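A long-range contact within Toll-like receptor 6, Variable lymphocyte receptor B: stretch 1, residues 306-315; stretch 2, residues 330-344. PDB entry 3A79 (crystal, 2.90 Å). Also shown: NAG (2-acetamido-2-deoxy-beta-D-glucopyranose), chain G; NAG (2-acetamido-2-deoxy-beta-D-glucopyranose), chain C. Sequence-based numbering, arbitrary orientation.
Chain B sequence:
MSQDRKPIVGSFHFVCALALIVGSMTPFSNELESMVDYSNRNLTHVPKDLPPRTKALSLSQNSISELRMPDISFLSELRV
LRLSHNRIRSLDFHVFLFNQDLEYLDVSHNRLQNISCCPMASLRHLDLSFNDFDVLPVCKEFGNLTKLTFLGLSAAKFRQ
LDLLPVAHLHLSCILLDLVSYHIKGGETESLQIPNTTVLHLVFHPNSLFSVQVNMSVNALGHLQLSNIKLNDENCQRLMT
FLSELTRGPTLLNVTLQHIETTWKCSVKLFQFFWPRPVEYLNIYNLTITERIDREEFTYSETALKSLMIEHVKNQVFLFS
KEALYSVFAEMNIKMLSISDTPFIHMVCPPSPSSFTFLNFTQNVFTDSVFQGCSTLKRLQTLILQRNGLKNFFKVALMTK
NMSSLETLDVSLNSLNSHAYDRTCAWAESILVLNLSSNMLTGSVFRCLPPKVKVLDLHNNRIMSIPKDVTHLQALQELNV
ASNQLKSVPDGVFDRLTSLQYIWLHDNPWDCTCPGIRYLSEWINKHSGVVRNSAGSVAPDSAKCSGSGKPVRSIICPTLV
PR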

# COMPACT_ATOMS: atom_id res chain seq x y z
N SER B 306 12.39 -27.41 0.11
CA SER B 306 11.87 -26.13 -0.39
C SER B 306 10.59 -26.17 -1.20
O SER B 306 10.55 -26.73 -2.28
CB SER B 306 12.93 -25.42 -1.25
OG SER B 306 12.31 -24.70 -2.30
N LEU B 307 9.55 -25.51 -0.69
CA LEU B 307 8.39 -25.16 -1.51
C LEU B 307 8.55 -23.74 -2.04
O LEU B 307 8.98 -22.83 -1.33
CB LEU B 307 7.10 -25.27 -0.72
CG LEU B 307 5.84 -25.13 -1.57
CD1 LEU B 307 5.90 -26.10 -2.73
CD2 LEU B 307 4.61 -25.37 -0.72
N MET B 308 8.21 -23.54 -3.31
CA MET B 308 8.33 -22.23 -3.92
C MET B 308 7.16 -21.99 -4.85
O MET B 308 7.04 -22.64 -5.90
CB MET B 308 9.63 -22.13 -4.70
CG MET B 308 10.06 -20.70 -4.97
SD MET B 308 10.30 -20.33 -6.71
CE MET B 308 8.60 -20.23 -7.23
N ILE B 309 6.28 -21.07 -4.48
CA ILE B 309 5.11 -20.74 -5.28
C ILE B 309 5.21 -19.31 -5.79
O ILE B 309 5.53 -18.39 -5.02
CB ILE B 309 3.81 -20.92 -4.47
CG1 ILE B 309 3.83 -22.27 -3.76
CG2 ILE B 309 2.61 -20.86 -5.38
CD1 ILE B 309 2.48 -22.72 -3.28
N GLU B 310 4.95 -19.11 -7.08
CA GLU B 310 5.05 -17.79 -7.68
C GLU B 310 3.96 -17.53 -8.69
O GLU B 310 3.77 -18.30 -9.63
CB GLU B 310 6.42 -17.58 -8.36
CG GLU B 310 6.75 -16.10 -8.58
CD GLU B 310 8.04 -15.87 -9.36
OE1 GLU B 310 9.05 -16.59 -9.14
OE2 GLU B 310 8.05 -14.93 -10.20
N HIS B 311 3.26 -16.42 -8.51
CA HIS B 311 2.17 -16.02 -9.39
C HIS B 311 0.94 -16.84 -9.13
O HIS B 311 0.76 -17.90 -9.73
CB HIS B 311 2.57 -16.13 -10.87
CG HIS B 311 1.60 -15.46 -11.79
ND1 HIS B 311 1.13 -14.18 -11.58
CD2 HIS B 311 0.99 -15.91 -12.91
CE1 HIS B 311 0.28 -13.86 -12.54
NE2 HIS B 311 0.18 -14.89 -13.36
N VAL B 312 0.08 -16.36 -8.25
CA VAL B 312 -1.08 -17.12 -7.85
C VAL B 312 -2.33 -16.32 -8.12
O VAL B 312 -2.52 -15.25 -7.53
CB VAL B 312 -1.03 -17.47 -6.37
CG1 VAL B 312 -2.27 -18.25 -5.97
CG2 VAL B 312 0.23 -18.27 -6.07
N LYS B 313 -3.16 -16.81 -9.03
CA LYS B 313 -4.46 -16.20 -9.29
C LYS B 313 -5.46 -16.99 -8.38
O LYS B 313 -5.35 -18.21 -8.27
CB LYS B 313 -4.79 -16.17 -10.84
CG LYS B 313 -3.54 -16.03 -11.89
CD LYS B 313 -3.87 -15.58 -13.42
CE LYS B 313 -2.60 -15.45 -14.40
NZ LYS B 313 -2.62 -14.80 -15.85
N ASN B 314 -6.36 -16.31 -7.67
CA ASN B 314 -7.37 -17.03 -6.85
C ASN B 314 -8.83 -16.63 -7.16
O ASN B 314 -9.20 -15.47 -7.06
CB ASN B 314 -7.08 -16.89 -5.35
CG ASN B 314 -8.17 -17.52 -4.47
OD1 ASN B 314 -9.11 -18.15 -4.96
ND2 ASN B 314 -8.05 -17.35 -3.16
N GLN B 315 -9.64 -17.61 -7.53
CA GLN B 315 -11.01 -17.35 -7.99
C GLN B 315 -12.08 -17.51 -6.92
O GLN B 315 -13.25 -17.22 -7.17
CB GLN B 315 -11.35 -18.27 -9.17
CG GLN B 315 -10.36 -18.18 -10.30
CD GLN B 315 -10.76 -19.05 -11.46
OE1 GLN B 315 -11.69 -19.87 -11.35
NE2 GLN B 315 -10.06 -18.88 -12.59
N GLU B 330 1.84 -24.66 8.77
CA GLU B 330 2.20 -25.90 9.46
C GLU B 330 3.12 -26.83 8.66
O GLU B 330 3.17 -28.03 8.94
CB GLU B 330 0.94 -26.69 9.86
CG GLU B 330 -0.23 -25.87 10.40
CD GLU B 330 -1.29 -26.75 11.05
OE1 GLU B 330 -2.51 -26.51 10.86
OE2 GLU B 330 -0.90 -27.70 11.76
N MET B 331 3.82 -26.32 7.66
CA MET B 331 4.74 -27.15 6.87
C MET B 331 6.07 -27.30 7.58
O MET B 331 6.56 -26.34 8.18
CB MET B 331 4.96 -26.59 5.46
CG MET B 331 3.79 -26.77 4.51
SD MET B 331 4.07 -26.13 2.85
CE MET B 331 2.78 -27.02 2.00
N ASN B 332 6.64 -28.50 7.50
CA ASN B 332 7.88 -28.81 8.20
C ASN B 332 9.09 -28.89 7.27
O ASN B 332 9.86 -29.85 7.32
CB ASN B 332 7.76 -30.08 9.03
CG ASN B 332 7.46 -31.31 8.19
OD1 ASN B 332 6.99 -31.20 7.06
ND2 ASN B 332 7.72 -32.49 8.75
N ILE B 333 9.24 -27.87 6.44
CA ILE B 333 10.38 -27.76 5.54
C ILE B 333 11.25 -26.58 5.99
O ILE B 333 10.84 -25.82 6.86
CB ILE B 333 9.90 -27.57 4.11
CG1 ILE B 333 8.99 -26.35 4.02
CG2 ILE B 333 9.17 -28.82 3.64
CD1 ILE B 333 8.00 -26.41 2.86
N LYS B 334 12.44 -26.44 5.41
CA LYS B 334 13.34 -25.34 5.76
C LYS B 334 13.05 -24.04 5.00
O LYS B 334 13.22 -22.96 5.54
CB LYS B 334 14.81 -25.74 5.59
CG LYS B 334 15.37 -26.46 6.82
CD LYS B 334 16.80 -26.94 6.64
CE LYS B 334 17.10 -28.09 7.61
NZ LYS B 334 18.29 -28.92 7.23
N MET B 335 12.61 -24.15 3.75
CA MET B 335 12.37 -22.96 2.95
C MET B 335 10.99 -22.91 2.31
O MET B 335 10.60 -23.82 1.59
CB MET B 335 13.43 -22.82 1.88
CG MET B 335 14.83 -22.99 2.38
SD MET B 335 15.93 -23.24 0.99
CE MET B 335 15.68 -21.69 0.12
N LEU B 336 10.27 -21.82 2.57
CA LEU B 336 8.99 -21.54 1.94
C LEU B 336 9.02 -20.17 1.28
O LEU B 336 9.25 -19.18 1.96
CB LEU B 336 7.86 -21.57 2.96
CG LEU B 336 6.48 -21.28 2.36
CD1 LEU B 336 6.14 -22.30 1.29
CD2 LEU B 336 5.40 -21.27 3.43
N SER B 337 8.80 -20.14 -0.03
CA SER B 337 8.57 -18.89 -0.75
C SER B 337 7.16 -18.89 -1.34
O SER B 337 6.77 -19.84 -2.02
CB SER B 337 9.59 -18.71 -1.88
OG SER B 337 10.93 -18.62 -1.43
N ILE B 338 6.39 -17.85 -1.06
CA ILE B 338 5.12 -17.64 -1.75
C ILE B 338 5.01 -16.21 -2.26
O ILE B 338 4.82 -15.31 -1.46
CB ILE B 338 3.92 -17.87 -0.85
CG1 ILE B 338 3.79 -19.34 -0.48
CG2 ILE B 338 2.66 -17.34 -1.54
CD1 ILE B 338 2.70 -19.62 0.54
N SER B 339 5.10 -16.02 -3.57
CA SER B 339 5.24 -14.68 -4.16
C SER B 339 4.25 -14.34 -5.28
O SER B 339 3.77 -15.22 -6.00
CB SER B 339 6.67 -14.49 -4.69
OG SER B 339 7.63 -14.69 -3.66
N ASP B 340 3.96 -13.06 -5.44
CA ASP B 340 3.07 -12.60 -6.51
C ASP B 340 1.67 -13.25 -6.44
O ASP B 340 1.22 -13.89 -7.39
CB ASP B 340 3.72 -12.85 -7.87
CG ASP B 340 2.96 -12.21 -9.02
OD1 ASP B 340 2.02 -11.42 -8.78
OD2 ASP B 340 3.34 -12.51 -10.17
N THR B 341 1.00 -13.07 -5.31
CA THR B 341 -0.31 -13.65 -5.08
C THR B 341 -1.19 -12.58 -4.47
O THR B 341 -0.70 -11.53 -4.08
CB THR B 341 -0.19 -14.74 -4.03
OG1 THR B 341 -0.26 -14.13 -2.73
CG2 THR B 341 1.14 -15.47 -4.17
N PRO B 342 -2.50 -12.85 -4.38
CA PRO B 342 -3.43 -11.92 -3.71
C PRO B 342 -3.43 -12.07 -2.19
O PRO B 342 -4.28 -11.46 -1.55
CB PRO B 342 -4.80 -12.36 -4.23
CG PRO B 342 -4.56 -13.52 -5.16
CD PRO B 342 -3.20 -14.04 -4.89
N PHE B 343 -2.52 -12.86 -1.62
CA PHE B 343 -2.58 -13.15 -0.19
C PHE B 343 -2.40 -11.90 0.66
O PHE B 343 -1.61 -11.02 0.32
CB PHE B 343 -1.58 -14.25 0.21
CG PHE B 343 -1.77 -15.55 -0.52
CD1 PHE B 343 -2.98 -15.84 -1.14
CD2 PHE B 343 -0.75 -16.48 -0.58
CE1 PHE B 343 -3.15 -17.04 -1.82
CE2 PHE B 343 -0.93 -17.68 -1.25
CZ PHE B 343 -2.13 -17.96 -1.88
N ILE B 344 -3.13 -11.82 1.77
CA ILE B 344 -3.14 -10.64 2.63
C ILE B 344 -2.39 -10.87 3.94
O ILE B 344 -2.27 -9.95 4.77
CB ILE B 344 -4.57 -10.22 2.97
CG1 ILE B 344 -5.30 -11.38 3.64
CG2 ILE B 344 -5.32 -9.81 1.73
CD1 ILE B 344 -6.72 -11.03 4.05
C1 NAG G . 12.06 -14.15 -3.40
C2 NAG G . 13.41 -14.30 -4.09
C3 NAG G . 13.46 -13.71 -5.51
C4 NAG G . 12.20 -13.98 -6.33
C5 NAG G . 10.94 -13.80 -5.48
C6 NAG G . 9.72 -14.29 -6.24
C7 NAG G . 15.43 -14.35 -2.72
C8 NAG G . 16.49 -13.53 -2.03
N2 NAG G . 14.44 -13.66 -3.30
O3 NAG G . 14.61 -14.19 -6.19
O4 NAG G . 12.22 -13.12 -7.46
O5 NAG G . 11.02 -14.53 -4.28
O6 NAG G . 10.01 -15.57 -6.77
O7 NAG G . 15.50 -15.58 -2.72
C1 NAG C . 11.95 -13.80 -8.71
C2 NAG C . 11.13 -12.90 -9.64
C3 NAG C . 11.10 -13.42 -11.07
C4 NAG C . 12.53 -13.64 -11.55
C5 NAG C . 13.20 -14.65 -10.63
C6 NAG C . 14.66 -14.87 -10.99
C7 NAG C . 9.39 -11.49 -8.70
C8 NAG C . 7.91 -11.33 -8.44
N2 NAG C . 9.77 -12.67 -9.19
O3 NAG C . 10.34 -12.56 -11.90
O4 NAG C . 12.51 -14.09 -12.90
O5 NAG C . 13.17 -14.22 -9.28
O6 NAG C . 15.40 -13.71 -10.67
O7 NAG C . 10.20 -10.58 -8.46

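Two parallel strands, running within 5° of each other, pair in strict register from Ser306 beside Met335 to Glu310 beside Ser339, and the backbone does most of the joining. Alternate residues of stretch 1 use both their amide and their carbonyl: Leu307 N donates to Met335 O (3.0 Å) and Leu307 O accepts from Ser337 N (3.0 Å); Ile309 N donates to Ser337 O (2.8 Å) and Ile309 O accepts from Ser339 N (2.8 Å). His311 N closes the ladder on Ser339 O at 2.8 Å. The carbonyls that receive amides also meet CA-H groups, as where Met308 CA lies 3.4 Å from Ser337 O.

Beyond the bridges both chains take positive phi, at His311 and Asp340, and the register survives: Val312 N donates to Asp340 O (2.9 Å). Here the side chains add a polar link of their own, His311 ND1 giving its hydrogen to Asp340 OD2 at 3.1 Å.

The sheet's two faces follow different rules. Leu307, Ile309, Leu336 and Ile338 share a buried apolar face, where branched side chains fill space without leaving polar groups to satisfy. Leu307 CB meets Leu336 CD1 at 3.7 Å, while Leu307 CD2 reaches Met331 CE, also at 3.7 Å, in the loop before the second strand. Farther along, Val312 CG1 packs 4.1 Å from Phe343 CZ. Pro342 ends the pattern: with no amide hydrogen to give, it presents CD to Val312 O at 3.0 Å, and Val312 O receives no hydrogen bond from the second stretch. Within that stretch, Phe343 N donates to Thr341 OG1 at 2.8 Å, so that amide is satisfied locally.

On the other face, Met308 packs its CG 3.7 Å from Ser337 CB. Glu310 is buried but its carboxylate is answered by sugar: chain G NAG O6 donates to Glu310 OE1 (2.8 Å) and chain C NAG N2 to Glu310 OE2 (3.0 Å).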